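Cell envelope-related transcriptional attenuator domain-containing protein (Streptococcus agalactiae, PDB 3OKZ) is of unestablished function but probably attaches glycopolymers to the cell wall, this chain being its LytR/CpsA/Psr domain. Local coordinates at residues L47-P52 with K275-K280; H12-T17 with V109-Q114; K69-K74 with K287-L292; G40-M45 with K84-Y89; L262-L267 with Y293-G298. One frame throughout, in Å; residues are numbered along the deposited sequence.

Contact 1: L47-P52 with K275-K280; sequences LVTINP and KKELDK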
# COMPACT_ATOMS: atom_id res chain seq x y z
N LEU A 47 -0.99 -0.82 -4.31
CA LEU A 47 -0.78 -0.36 -5.68
C LEU A 47 -2.12 0.25 -6.09
O LEU A 47 -3.15 -0.42 -6.09
CB LEU A 47 -0.41 -1.54 -6.59
CG LEU A 47 0.18 -1.26 -7.98
CD1 LEU A 47 -0.94 -0.96 -8.99
CD2 LEU A 47 1.18 -0.12 -7.89
N VAL A 48 -2.10 1.55 -6.40
CA VAL A 48 -3.33 2.24 -6.76
C VAL A 48 -3.41 2.60 -8.24
O VAL A 48 -2.43 3.06 -8.82
CB VAL A 48 -3.48 3.56 -5.97
CG1 VAL A 48 -4.93 4.03 -5.99
CG2 VAL A 48 -2.98 3.38 -4.53
N THR A 49 -4.58 2.38 -8.83
CA THR A 49 -4.81 2.72 -10.23
C THR A 49 -5.87 3.80 -10.24
O THR A 49 -6.81 3.75 -9.44
CB THR A 49 -5.38 1.56 -11.04
OG1 THR A 49 -6.67 1.23 -10.53
CG2 THR A 49 -4.48 0.36 -10.98
N ILE A 50 -5.72 4.76 -11.15
CA ILE A 50 -6.67 5.86 -11.34
C ILE A 50 -6.79 6.08 -12.84
O ILE A 50 -5.79 6.33 -13.51
CB ILE A 50 -6.19 7.19 -10.70
CG1 ILE A 50 -5.85 6.99 -9.22
CG2 ILE A 50 -7.28 8.25 -10.83
CD1 ILE A 50 -4.43 7.39 -8.87
N ASN A 51 -8.01 5.97 -13.36
CA ASN A 51 -8.24 6.16 -14.78
C ASN A 51 -9.26 7.27 -14.98
O ASN A 51 -10.47 7.05 -14.85
CB ASN A 51 -8.77 4.88 -15.41
CG ASN A 51 -8.83 4.96 -16.91
OD1 ASN A 51 -9.41 5.90 -17.47
ND2 ASN A 51 -8.24 3.99 -17.59
N PRO A 52 -8.78 8.48 -15.30
CA PRO A 52 -9.65 9.64 -15.51
C PRO A 52 -10.70 9.40 -16.58
O PRO A 52 -11.81 9.94 -16.53
CB PRO A 52 -8.66 10.73 -15.89
CG PRO A 52 -7.61 9.97 -16.64
CD PRO A 52 -7.41 8.77 -15.75
N LYS A 275 -3.23 -4.09 -15.32
CA LYS A 275 -2.80 -3.62 -16.64
C LYS A 275 -3.98 -3.05 -17.43
O LYS A 275 -3.85 -2.00 -18.06
CB LYS A 275 -2.15 -4.77 -17.41
CG LYS A 275 -0.72 -5.02 -16.99
CD LYS A 275 -0.14 -6.29 -17.57
CE LYS A 275 1.31 -6.43 -17.16
NZ LYS A 275 1.84 -7.79 -17.45
N LYS A 276 -5.12 -3.73 -17.40
CA LYS A 276 -6.29 -3.24 -18.12
C LYS A 276 -6.65 -1.84 -17.61
O LYS A 276 -7.13 -1.00 -18.38
CB LYS A 276 -7.49 -4.17 -17.92
CG LYS A 276 -8.76 -3.65 -18.58
CD LYS A 276 -10.01 -4.42 -18.15
CE LYS A 276 -9.95 -5.89 -18.56
NZ LYS A 276 -11.18 -6.65 -18.16
N GLU A 277 -6.42 -1.59 -16.32
CA GLU A 277 -6.72 -0.29 -15.71
C GLU A 277 -5.83 0.83 -16.23
O GLU A 277 -6.30 1.94 -16.47
CB GLU A 277 -6.56 -0.36 -14.19
CG GLU A 277 -7.54 -1.27 -13.51
CD GLU A 277 -8.96 -0.98 -13.93
OE1 GLU A 277 -9.30 0.22 -14.08
OE2 GLU A 277 -9.74 -1.94 -14.11
N LEU A 278 -4.54 0.54 -16.39
CA LEU A 278 -3.61 1.56 -16.87
C LEU A 278 -3.52 1.59 -18.39
O LEU A 278 -2.62 2.24 -18.95
CB LEU A 278 -2.21 1.34 -16.28
CG LEU A 278 -1.97 1.44 -14.77
CD1 LEU A 278 -3.07 2.28 -14.11
CD2 LEU A 278 -1.91 0.06 -14.17
N ASP A 279 -4.46 0.92 -19.05
CA ASP A 279 -4.47 0.88 -20.51
C ASP A 279 -3.15 0.28 -21.01
O ASP A 279 -2.44 0.90 -21.81
CB ASP A 279 -4.65 2.28 -21.12
CG ASP A 279 -6.12 2.72 -21.18
OD1 ASP A 279 -7.01 1.85 -21.17
OD2 ASP A 279 -6.37 3.94 -21.26
N LYS A 280 -2.82 -0.90 -20.50
CA LYS A 280 -1.61 -1.61 -20.90
C LYS A 280 -2.01 -2.96 -21.46
O LYS A 280 -3.03 -3.53 -21.07
CB LYS A 280 -0.69 -1.81 -19.70
CG LYS A 280 -0.04 -0.53 -19.21
CD LYS A 280 0.60 -0.75 -17.85
CE LYS A 280 1.34 0.50 -17.39
NZ LYS A 280 2.50 0.78 -18.27
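The end of strand 41-51 passes beside the last turn of helix 264-277, and the two backbones come closest at Thr-49 and Glu-277, whose CA atoms are 6.5 Å apart. The helix stops in a Schellman motif. Asp-279 takes a positive phi of 58°, Lys-280 N bonds back to Lys-275 O, and a weak bond joins Asp-279 N to Lys-276 O. On the strand, Thr-49 and Asn-51 direct their CB atoms at the helix, while Val-48 and Ile-50 turn to the other face of the sheet. Thr-49 is small enough to let the helix approach: its CB meets Glu-277 CB at 3.9 Å, and Leu-278 CD1 lies 3.9 Å from Thr-49 CG2. Its OG1, in the crowded position between N and the carbonyl carbon, is taken up by Thr-58 on the neighbouring strand. Asn-51 reaches further, with CG anti to its backbone N (chi1 -172°). Its ND2 gives a hydrogen bond of 3.0 Å to Glu-277 O, nearly straight at 160° and lying in both the amide and the carbonyl plane, while OD1 accepts from Thr-54 N. Asp-279, crossing near this amide, forms salt bridges with Lys-18 and Lys-53. An amide therefore serves a main-chain carbonyl at the helix C-terminus, where acceptors gather, and the nearby lysines probably offset the negative charge collected there.

Contact 2: H12-T17 with V109-Q114; sequences HAIEET and VDYFMQ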
# COMPACT_ATOMS: atom_id res chain seq x y z
N HIS A 12 4.74 11.30 -17.28
CA HIS A 12 3.99 12.52 -17.49
C HIS A 12 2.49 12.28 -17.49
O HIS A 12 1.71 13.15 -17.87
CB HIS A 12 4.40 13.17 -18.82
CG HIS A 12 5.86 13.49 -18.89
ND1 HIS A 12 6.48 14.37 -18.03
CD2 HIS A 12 6.84 13.02 -19.72
CE1 HIS A 12 7.77 14.43 -18.32
NE2 HIS A 12 8.01 13.63 -19.34
N ALA A 13 2.09 11.09 -17.04
CA ALA A 13 0.69 10.69 -17.00
C ALA A 13 -0.27 11.74 -16.45
O ALA A 13 -1.39 11.88 -16.93
CB ALA A 13 0.56 9.40 -16.20
N ILE A 14 0.16 12.47 -15.44
CA ILE A 14 -0.71 13.48 -14.86
C ILE A 14 -0.73 14.75 -15.69
O ILE A 14 -1.75 15.43 -15.76
CB ILE A 14 -0.28 13.80 -13.41
CG1 ILE A 14 -0.64 12.61 -12.50
CG2 ILE A 14 -0.94 15.08 -12.93
CD1 ILE A 14 -0.38 12.84 -11.04
N GLU A 15 0.40 15.07 -16.31
CA GLU A 15 0.50 16.26 -17.14
C GLU A 15 -0.27 16.06 -18.44
O GLU A 15 -0.46 17.00 -19.21
CB GLU A 15 1.96 16.58 -17.47
CG GLU A 15 2.81 16.80 -16.24
CD GLU A 15 3.26 15.50 -15.62
OE1 GLU A 15 4.36 15.03 -15.99
OE2 GLU A 15 2.53 14.94 -14.77
N GLU A 16 -0.71 14.83 -18.67
CA GLU A 16 -1.43 14.49 -19.88
C GLU A 16 -2.77 13.83 -19.55
O GLU A 16 -3.38 13.21 -20.41
CB GLU A 16 -0.58 13.55 -20.72
CG GLU A 16 0.86 14.01 -20.80
CD GLU A 16 1.77 13.03 -21.48
OE1 GLU A 16 2.98 13.32 -21.58
OE2 GLU A 16 1.29 11.96 -21.91
N THR A 17 -3.20 13.97 -18.30
CA THR A 17 -4.45 13.39 -17.84
C THR A 17 -4.65 11.95 -18.30
O THR A 17 -5.76 11.56 -18.70
CB THR A 17 -5.65 14.23 -18.30
OG1 THR A 17 -5.32 15.62 -18.24
CG2 THR A 17 -6.85 13.98 -17.38
N VAL A 109 5.49 1.38 -12.42
CA VAL A 109 4.63 2.14 -11.51
C VAL A 109 4.83 3.65 -11.64
O VAL A 109 5.76 4.21 -11.06
CB VAL A 109 4.90 1.72 -10.05
CG1 VAL A 109 3.95 2.42 -9.11
CG2 VAL A 109 4.78 0.22 -9.92
N ASP A 110 3.96 4.31 -12.38
CA ASP A 110 4.02 5.75 -12.60
C ASP A 110 4.56 6.59 -11.44
O ASP A 110 5.60 7.25 -11.56
CB ASP A 110 2.62 6.25 -12.98
CG ASP A 110 2.24 5.87 -14.39
OD1 ASP A 110 1.04 5.67 -14.66
OD2 ASP A 110 3.15 5.77 -15.24
N TYR A 111 3.86 6.58 -10.32
CA TYR A 111 4.29 7.38 -9.18
C TYR A 111 4.53 6.56 -7.92
O TYR A 111 4.54 5.34 -7.94
CB TYR A 111 3.29 8.50 -8.92
CG TYR A 111 3.06 9.35 -10.14
CD1 TYR A 111 2.06 9.04 -11.06
CD2 TYR A 111 3.93 10.40 -10.44
CE1 TYR A 111 1.94 9.75 -12.25
CE2 TYR A 111 3.82 11.12 -11.64
CZ TYR A 111 2.82 10.78 -12.54
OH TYR A 111 2.75 11.45 -13.74
N PHE A 112 4.70 7.26 -6.81
CA PHE A 112 4.97 6.62 -5.55
C PHE A 112 4.74 7.61 -4.42
O PHE A 112 5.15 8.77 -4.49
CB PHE A 112 6.42 6.14 -5.54
CG PHE A 112 7.04 6.07 -4.19
CD1 PHE A 112 6.91 4.92 -3.41
CD2 PHE A 112 7.73 7.16 -3.68
CE1 PHE A 112 7.46 4.85 -2.13
CE2 PHE A 112 8.29 7.12 -2.40
CZ PHE A 112 8.15 5.95 -1.62
N MSE A 113 4.08 7.15 -3.37
CA MSE A 113 3.83 8.02 -2.24
C MSE A 113 4.03 7.27 -0.93
O MSE A 113 3.59 6.13 -0.75
CB MSE A 113 2.42 8.58 -2.30
CG MSE A 113 2.07 9.47 -1.13
SE MSE A 113 0.30 10.20 -1.22
CE MSE A 113 0.69 11.87 -2.07
N GLN A 114 4.73 7.93 -0.00
CA GLN A 114 4.95 7.32 1.30
C GLN A 114 4.60 8.30 2.38
O GLN A 114 4.88 9.50 2.27
CB GLN A 114 6.40 6.85 1.43
CG GLN A 114 7.47 7.93 1.47
CD GLN A 114 8.86 7.33 1.31
OE1 GLN A 114 9.08 6.16 1.64
NE2 GLN A 114 9.79 8.12 0.81
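Tyr-111 OH is gripped by one hydrogen bond, from Ile-14 N at 3.3 Å and 158°. Ala-13 N is almost as near, but its N-H points badly for a second bond, and Glu-15 OE2 stays 3.6 Å from Tyr-111 OH. The phenol thus joins the first residue of strand 111-116, in the mixed central sheet, to an N-terminal coil that closes with a type I beta turn from Ile-14 to Thr-17. Tyrosine suits the place because its ring is long enough to reach the coil and brings a polar tip to its main chain. Its CG lies anti to the carbonyl carbon (chi1 -55°), and the ring also meets Phe-20 of the adjacent strand with the planes nearly perpendicular. Ala-13, with no more than a methyl, fits at the ring edge, its CB 4.2 Å from Tyr-111 CE1. Beside it Asp-110 accepts from Ser-21 N through OD1 and bonds Ser-11 OG through OD2. The coil is braced internally as well, since His-12 ND1 donates in its ring plane to the anti lone pair of Glu-15 OE1, 3.0 Å away. Ile-14 lays its CD1 over one face of the Tyr-111 ring, towards the rim, 4.0 Å from Tyr-111 CE1.

Contact 3: K69-K74 with K287-L292; sequences KLSGPK and KTSAIL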
# COMPACT_ATOMS: atom_id res chain seq x y z
N LYS A 69 11.82 -12.61 -4.89
CA LYS A 69 13.26 -12.45 -5.10
C LYS A 69 13.50 -10.95 -5.19
O LYS A 69 13.35 -10.35 -6.26
CB LYS A 69 13.69 -13.13 -6.40
CG LYS A 69 15.13 -12.87 -6.81
CD LYS A 69 15.42 -13.54 -8.15
CE LYS A 69 16.87 -13.36 -8.59
NZ LYS A 69 17.85 -13.91 -7.59
N LEU A 70 13.86 -10.34 -4.07
CA LEU A 70 14.08 -8.90 -4.03
C LEU A 70 14.81 -8.35 -5.23
O LEU A 70 15.82 -8.89 -5.66
CB LEU A 70 14.88 -8.51 -2.79
CG LEU A 70 14.35 -8.98 -1.45
CD1 LEU A 70 15.22 -8.37 -0.34
CD2 LEU A 70 12.89 -8.57 -1.30
N SER A 71 14.29 -7.25 -5.76
CA SER A 71 14.91 -6.57 -6.89
C SER A 71 15.44 -5.28 -6.27
O SER A 71 14.81 -4.72 -5.38
CB SER A 71 13.87 -6.25 -7.97
OG SER A 71 13.24 -7.43 -8.43
N GLY A 72 16.60 -4.81 -6.73
CA GLY A 72 17.15 -3.59 -6.17
C GLY A 72 18.45 -3.13 -6.82
O GLY A 72 18.86 -3.67 -7.85
N PRO A 73 19.11 -2.12 -6.24
CA PRO A 73 20.37 -1.59 -6.77
C PRO A 73 21.57 -2.46 -6.40
O PRO A 73 21.73 -2.88 -5.25
CB PRO A 73 20.42 -0.19 -6.17
CG PRO A 73 19.79 -0.38 -4.85
CD PRO A 73 18.60 -1.25 -5.16
N LYS A 74 22.41 -2.73 -7.39
CA LYS A 74 23.59 -3.57 -7.19
C LYS A 74 24.35 -3.25 -5.91
O LYS A 74 24.95 -4.12 -5.29
CB LYS A 74 24.51 -3.47 -8.40
CG LYS A 74 25.77 -4.30 -8.30
CD LYS A 74 26.56 -4.26 -9.60
CE LYS A 74 27.86 -5.01 -9.47
NZ LYS A 74 27.63 -6.39 -8.98
N LYS A 287 5.21 -13.44 -15.92
CA LYS A 287 6.59 -13.06 -15.62
C LYS A 287 6.51 -12.29 -14.30
O LYS A 287 5.64 -11.44 -14.14
CB LYS A 287 7.17 -12.14 -16.71
CG LYS A 287 8.47 -11.44 -16.33
CD LYS A 287 8.91 -10.52 -17.46
CE LYS A 287 9.98 -9.53 -17.03
NZ LYS A 287 11.27 -10.17 -16.71
N THR A 288 7.39 -12.62 -13.37
CA THR A 288 7.39 -11.99 -12.06
C THR A 288 8.70 -12.34 -11.38
O THR A 288 9.41 -13.23 -11.83
CB THR A 288 6.26 -12.52 -11.16
OG1 THR A 288 6.25 -11.79 -9.92
CG2 THR A 288 6.50 -13.98 -10.84
N SER A 289 9.01 -11.64 -10.29
CA SER A 289 10.24 -11.93 -9.56
C SER A 289 9.89 -12.72 -8.30
O SER A 289 10.76 -13.06 -7.51
CB SER A 289 10.96 -10.64 -9.19
OG SER A 289 10.08 -9.70 -8.59
N ALA A 290 8.61 -13.02 -8.15
CA ALA A 290 8.13 -13.75 -6.99
C ALA A 290 8.17 -15.25 -7.23
O ALA A 290 8.05 -15.71 -8.36
CB ALA A 290 6.71 -13.31 -6.62
N ILE A 291 8.34 -15.98 -6.14
CA ILE A 291 8.41 -17.43 -6.15
C ILE A 291 7.00 -17.99 -6.32
O ILE A 291 6.15 -17.80 -5.46
CB ILE A 291 9.03 -17.93 -4.84
CG1 ILE A 291 10.50 -17.52 -4.77
CG2 ILE A 291 8.92 -19.44 -4.74
CD1 ILE A 291 10.72 -16.03 -4.86
N LEU A 292 6.76 -18.67 -7.42
CA LEU A 292 5.44 -19.22 -7.65
C LEU A 292 5.22 -20.55 -6.94
O LEU A 292 6.15 -21.33 -6.69
CB LEU A 292 5.19 -19.37 -9.15
CG LEU A 292 5.33 -18.04 -9.89
CD1 LEU A 292 5.28 -18.30 -11.38
CD2 LEU A 292 4.21 -17.06 -9.47
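Close packing here centres on the main chain of Lys-69, while the side chains beyond it meet more loosely at the protein surface. Lys-69 N donates to Ser-289 O at 2.9 Å and 156°, approaching from above the carbonyl plane, 33° out of it. Ile-291 lies against the same amide, its CD1 3.6 Å from Lys-69 N, so that an apolar branch flanks the bond. Ser-289 CB is 3.8 Å from Lys-69 O; a short side chain suits this spot because the two backbones run so near. The bond continues a link made just before it, where Ile-291 pairs through its backbone with Leu-67. The carbonyl of Ser-289 is set within an ST turn: Thr-288 OG1 accepts from Ala-290 N at 3.2 Å and also bonds Leu-104 O of helix 93-105. On the loose side, Ser-71 OG and Ser-289 OG remain 3.9 Å apart, and Ser-71 is instead held by Asp-103. The Lys-69 chain leads away from Ser-289 along the exposed surface, its NZ making a weak bond to Gly-80 O. Because the one direct hydrogen bond runs between backbone atoms, it is independent of side-chain identity, while Thr-288 and Ser-71 hold each loop to helix 93-105.

Contact 4: G40-M45 with K84-Y89; sequences GNSDSM and KLNAAY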
# COMPACT_ATOMS: atom_id res chain seq x y z
N GLY A 40 12.84 2.65 7.32
CA GLY A 40 12.04 1.89 8.26
C GLY A 40 11.46 0.61 7.70
O GLY A 40 12.18 -0.17 7.06
N ASN A 41 10.17 0.40 7.93
CA ASN A 41 9.49 -0.80 7.48
C ASN A 41 8.20 -0.51 6.74
O ASN A 41 7.44 0.38 7.12
CB ASN A 41 9.20 -1.70 8.68
CG ASN A 41 10.41 -2.51 9.09
OD1 ASN A 41 10.75 -3.50 8.44
ND2 ASN A 41 11.08 -2.08 10.15
N SER A 42 7.96 -1.25 5.66
CA SER A 42 6.74 -1.08 4.88
C SER A 42 5.61 -1.59 5.74
O SER A 42 5.37 -2.80 5.84
CB SER A 42 6.81 -1.89 3.57
OG SER A 42 6.82 -3.29 3.79
N ASP A 43 4.94 -0.65 6.39
CA ASP A 43 3.83 -0.98 7.27
C ASP A 43 2.61 -1.30 6.42
O ASP A 43 1.66 -1.93 6.89
CB ASP A 43 3.53 0.21 8.18
CG ASP A 43 2.72 -0.18 9.38
OD1 ASP A 43 3.19 -1.04 10.16
OD2 ASP A 43 1.61 0.36 9.55
N SER A 44 2.66 -0.88 5.17
CA SER A 44 1.57 -1.12 4.23
C SER A 44 1.99 -0.82 2.81
O SER A 44 2.79 0.09 2.57
CB SER A 44 0.38 -0.24 4.56
OG SER A 44 -0.69 -0.56 3.70
N MSE A 45 1.46 -1.60 1.88
CA MSE A 45 1.78 -1.37 0.49
C MSE A 45 0.56 -1.59 -0.34
O MSE A 45 -0.03 -2.66 -0.31
CB MSE A 45 2.89 -2.30 0.05
CG MSE A 45 4.25 -1.67 0.21
SE MSE A 45 5.58 -2.75 -0.58
CE MSE A 45 5.72 -4.08 0.82
N LYS A 84 10.80 -11.97 2.33
CA LYS A 84 9.41 -11.58 2.32
C LYS A 84 9.39 -10.23 1.58
O LYS A 84 10.37 -9.49 1.63
CB LYS A 84 8.87 -11.38 3.74
CG LYS A 84 8.61 -12.64 4.57
CD LYS A 84 8.03 -12.25 5.95
CE LYS A 84 7.64 -13.44 6.82
NZ LYS A 84 8.82 -14.21 7.32
N LEU A 85 8.29 -9.94 0.90
CA LEU A 85 8.14 -8.68 0.17
C LEU A 85 8.34 -7.49 1.10
O LEU A 85 8.68 -6.38 0.67
CB LEU A 85 6.74 -8.58 -0.43
CG LEU A 85 6.43 -7.25 -1.12
CD1 LEU A 85 7.40 -7.13 -2.28
CD2 LEU A 85 4.97 -7.19 -1.62
N ASN A 86 8.10 -7.73 2.38
CA ASN A 86 8.22 -6.72 3.41
C ASN A 86 9.66 -6.19 3.50
O ASN A 86 9.86 -5.02 3.82
CB ASN A 86 7.79 -7.34 4.74
CG ASN A 86 7.83 -6.36 5.89
OD1 ASN A 86 7.06 -5.40 5.93
ND2 ASN A 86 8.74 -6.60 6.83
N ALA A 87 10.63 -7.05 3.18
CA ALA A 87 12.05 -6.69 3.27
C ALA A 87 12.63 -5.75 2.23
O ALA A 87 13.76 -5.28 2.40
CB ALA A 87 12.89 -7.96 3.32
N ALA A 88 11.90 -5.46 1.16
CA ALA A 88 12.41 -4.56 0.13
C ALA A 88 12.71 -3.19 0.75
O ALA A 88 13.85 -2.74 0.77
CB ALA A 88 11.41 -4.41 -0.99
N TYR A 89 11.67 -2.54 1.27
CA TYR A 89 11.83 -1.23 1.90
C TYR A 89 12.77 -1.35 3.09
O TYR A 89 13.69 -0.55 3.26
CB TYR A 89 10.47 -0.69 2.36
CG TYR A 89 10.45 0.77 2.74
CD1 TYR A 89 10.92 1.20 3.98
CD2 TYR A 89 9.94 1.73 1.86
CE1 TYR A 89 10.88 2.55 4.33
CE2 TYR A 89 9.90 3.09 2.21
CZ TYR A 89 10.37 3.49 3.44
OH TYR A 89 10.33 4.82 3.78
O HOH W 1 9.75 -3.22 5.56
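A classic beta bulge, in which Asp-43 and Ser-44 both face Gly-26, bends strand 41-51 where the segment 84-89 packs against it. Asp-43 turns away from this contact to a salt bridge with Arg-170, consistent with the charged pocket of LytR/CpsA/Psr proteins. On the near side, a water joins the two segments: it accepts from Ser-42 N at 2.7 Å, donates to Asn-41 OD1 at 3.1 Å, and donates to the carbonyl Asn-86 O at 2.5 Å. Asparagine suits position 41 because its amide oxygen can curl back to the water although its CB points away. Tyr-89 has CG anti to its backbone N (chi1 -167°), which carries the ring out to Gly-40; Gly-40 N sits at the ring edge in plane, 3.6 Å from Tyr-89 CE1. At the backbone angles of Gly-40 a CB would press on the preceding carbonyl oxygen, so glycine fits. Ser-42 CB touches Tyr-89 CB at 4.0 Å, and the phenol goes on to bond Gln-114 OE1. Further along, selenomethionine Met-45, bent at chi3 (-78°), brings its CE to 3.8 Å from Leu-85 CG. Backbone groups that are too far apart for direct pairing are thus bridged by water, while the apolar ends of Met-45 and Leu-85 pack without it, giving a junction polar at one end and greasy at the other.

Contact 5: L262-L267 with Y293-G298; sequences LTKKHL and YEDYYG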
# COMPACT_ATOMS: atom_id res chain seq x y z
N LEU A 262 2.39 -17.22 -3.80
CA LEU A 262 1.40 -16.97 -4.85
C LEU A 262 1.40 -18.03 -5.94
O LEU A 262 2.43 -18.61 -6.26
CB LEU A 262 1.68 -15.61 -5.49
CG LEU A 262 1.74 -14.44 -4.52
CD1 LEU A 262 2.29 -13.22 -5.21
CD2 LEU A 262 0.35 -14.16 -4.00
N THR A 263 0.23 -18.29 -6.52
CA THR A 263 0.13 -19.26 -7.60
C THR A 263 0.23 -18.52 -8.92
O THR A 263 -0.09 -17.33 -9.00
CB THR A 263 -1.20 -20.02 -7.62
OG1 THR A 263 -2.26 -19.17 -7.13
CG2 THR A 263 -1.09 -21.26 -6.79
N LYS A 264 0.65 -19.24 -9.96
CA LYS A 264 0.78 -18.65 -11.29
C LYS A 264 -0.57 -18.14 -11.78
O LYS A 264 -0.70 -16.97 -12.17
CB LYS A 264 1.32 -19.69 -12.28
CG LYS A 264 2.81 -20.03 -12.11
CD LYS A 264 3.29 -21.04 -13.16
CE LYS A 264 4.76 -21.42 -12.98
NZ LYS A 264 5.19 -22.52 -13.91
N LYS A 265 -1.58 -19.00 -11.75
CA LYS A 265 -2.92 -18.66 -12.22
C LYS A 265 -3.44 -17.34 -11.64
O LYS A 265 -4.09 -16.56 -12.34
CB LYS A 265 -3.90 -19.77 -11.84
CG LYS A 265 -5.24 -19.73 -12.56
CD LYS A 265 -5.16 -20.42 -13.92
CE LYS A 265 -6.54 -20.58 -14.57
NZ LYS A 265 -6.50 -21.41 -15.81
N HIS A 266 -3.13 -17.09 -10.37
CA HIS A 266 -3.61 -15.90 -9.67
C HIS A 266 -2.84 -14.62 -9.99
O HIS A 266 -3.42 -13.64 -10.45
CB HIS A 266 -3.57 -16.14 -8.17
CG HIS A 266 -4.27 -15.08 -7.37
ND1 HIS A 266 -3.69 -14.47 -6.28
CD2 HIS A 266 -5.52 -14.57 -7.47
CE1 HIS A 266 -4.56 -13.62 -5.74
NE2 HIS A 266 -5.67 -13.67 -6.45
N LEU A 267 -1.54 -14.64 -9.72
CA LEU A 267 -0.71 -13.47 -9.95
C LEU A 267 -0.85 -12.89 -11.35
O LEU A 267 -0.80 -11.68 -11.53
CB LEU A 267 0.76 -13.78 -9.64
CG LEU A 267 1.78 -12.66 -9.89
CD1 LEU A 267 1.31 -11.36 -9.30
CD2 LEU A 267 3.11 -13.06 -9.30
N TYR A 293 3.95 -20.79 -6.60
CA TYR A 293 3.54 -21.98 -5.88
C TYR A 293 3.89 -23.26 -6.60
O TYR A 293 4.21 -24.26 -5.96
CB TYR A 293 2.04 -21.92 -5.62
CG TYR A 293 1.45 -23.08 -4.85
CD1 TYR A 293 0.95 -24.20 -5.52
CD2 TYR A 293 1.37 -23.06 -3.46
CE1 TYR A 293 0.36 -25.25 -4.81
CE2 TYR A 293 0.78 -24.11 -2.75
CZ TYR A 293 0.28 -25.20 -3.43
OH TYR A 293 -0.33 -26.22 -2.73
N GLU A 294 3.85 -23.22 -7.93
CA GLU A 294 4.14 -24.41 -8.74
C GLU A 294 5.62 -24.71 -8.88
O GLU A 294 6.02 -25.86 -8.83
CB GLU A 294 3.52 -24.27 -10.13
CG GLU A 294 1.99 -24.24 -10.17
CD GLU A 294 1.38 -22.90 -9.75
OE1 GLU A 294 0.15 -22.75 -9.82
OE2 GLU A 294 2.14 -21.99 -9.34
N ASP A 295 6.42 -23.68 -9.08
CA ASP A 295 7.87 -23.88 -9.24
C ASP A 295 8.51 -24.17 -7.89
O ASP A 295 9.65 -24.60 -7.83
CB ASP A 295 8.54 -22.64 -9.85
CG ASP A 295 7.80 -22.11 -11.06
OD1 ASP A 295 7.44 -22.91 -11.95
OD2 ASP A 295 7.58 -20.88 -11.11
N TYR A 296 7.79 -23.91 -6.81
CA TYR A 296 8.36 -24.17 -5.50
C TYR A 296 8.12 -25.62 -5.11
O TYR A 296 8.98 -26.28 -4.52
CB TYR A 296 7.75 -23.21 -4.48
CG TYR A 296 8.19 -23.47 -3.06
CD1 TYR A 296 7.56 -24.43 -2.27
CD2 TYR A 296 9.25 -22.76 -2.50
CE1 TYR A 296 7.96 -24.68 -0.96
CE2 TYR A 296 9.67 -23.00 -1.18
CZ TYR A 296 9.02 -23.96 -0.42
OH TYR A 296 9.41 -24.20 0.87
N TYR A 297 6.94 -26.11 -5.46
CA TYR A 297 6.57 -27.46 -5.14
C TYR A 297 6.79 -28.40 -6.31
O TYR A 297 6.22 -29.49 -6.35
CB TYR A 297 5.10 -27.49 -4.69
CG TYR A 297 4.92 -26.94 -3.29
CD1 TYR A 297 5.65 -27.48 -2.23
CD2 TYR A 297 4.02 -25.91 -3.02
CE1 TYR A 297 5.48 -27.00 -0.93
CE2 TYR A 297 3.84 -25.43 -1.73
CZ TYR A 297 4.57 -25.98 -0.69
OH TYR A 297 4.40 -25.56 0.62
N GLY A 298 7.62 -27.98 -7.26
CA GLY A 298 7.90 -28.79 -8.43
C GLY A 298 6.66 -29.52 -8.93
O GLY A 298 6.67 -30.74 -9.09
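Lys-264 leaves the start of helix 264-277 with CG anti to its carbonyl carbon and then runs extended to its amine. Its CB lies 3.8 Å from Glu-294 OE2, and Lys-264 CG comes closer, 3.5 Å from Glu-294 OE2. CD still touches it, Lys-264 CD lying 4.1 Å from Glu-294 OE2. CE then reaches the next acid, at 3.2 Å from Asp-295 OD1, and the amine completes a salt bridge, Lys-264 NZ to Asp-295 OD1 at 3.0 Å, entering on the syn lone pair. A long flexible lysine suits this course, since its methylenes slide past one carboxylate and its charge meets the second. The setting is a helix N-terminus met by another: Thr-263 holds the N-cap position of helix 264-277 without a capping bond from its own side chain, and short helix 293-296 begins alongside. Glu-294, bent at chi2, supplies an acceptor to that first turn, its OE2 taking Lys-264 N at 3.2 Å and 159° from above the carboxylate plane. A negative group placed there would probably interact favourably with the helix dipole. The main chains are also joined, Tyr-293 N donating to Leu-262 O at 2.7 Å in the carbonyl plane, though bent to 141°. Thr-263 and Tyr-293 run side by side, pointing the same way, and the methyl Thr-263 CG2 rests 3.4 Å from Tyr-293 CB.

Contacts 1 and 4 lie at opposite ends of strand 41-51, their centres about 23 Å apart, and contacts 1 and 5 likewise use the two ends of helix 264-277, about 25 Å apart. Contact 2 reaches the same mixed sheet, touches contact 1 at Pro-52 and Thr-17, and meets contact 4 through the probable bond between Gln-114 and Tyr-89. Contact 3 leads into contact 5, since 287-292 runs directly into 293-298; Leu-292 packs on Lys-264. Along the chain contact 4 closes before contact 5 opens, and contact 1 crosses all the others. Contact 5 takes both segments from the C-terminal part, contacts 1 and 3 one each, fastening late sequence onto strand 41-51 and the loop after strand 67-69.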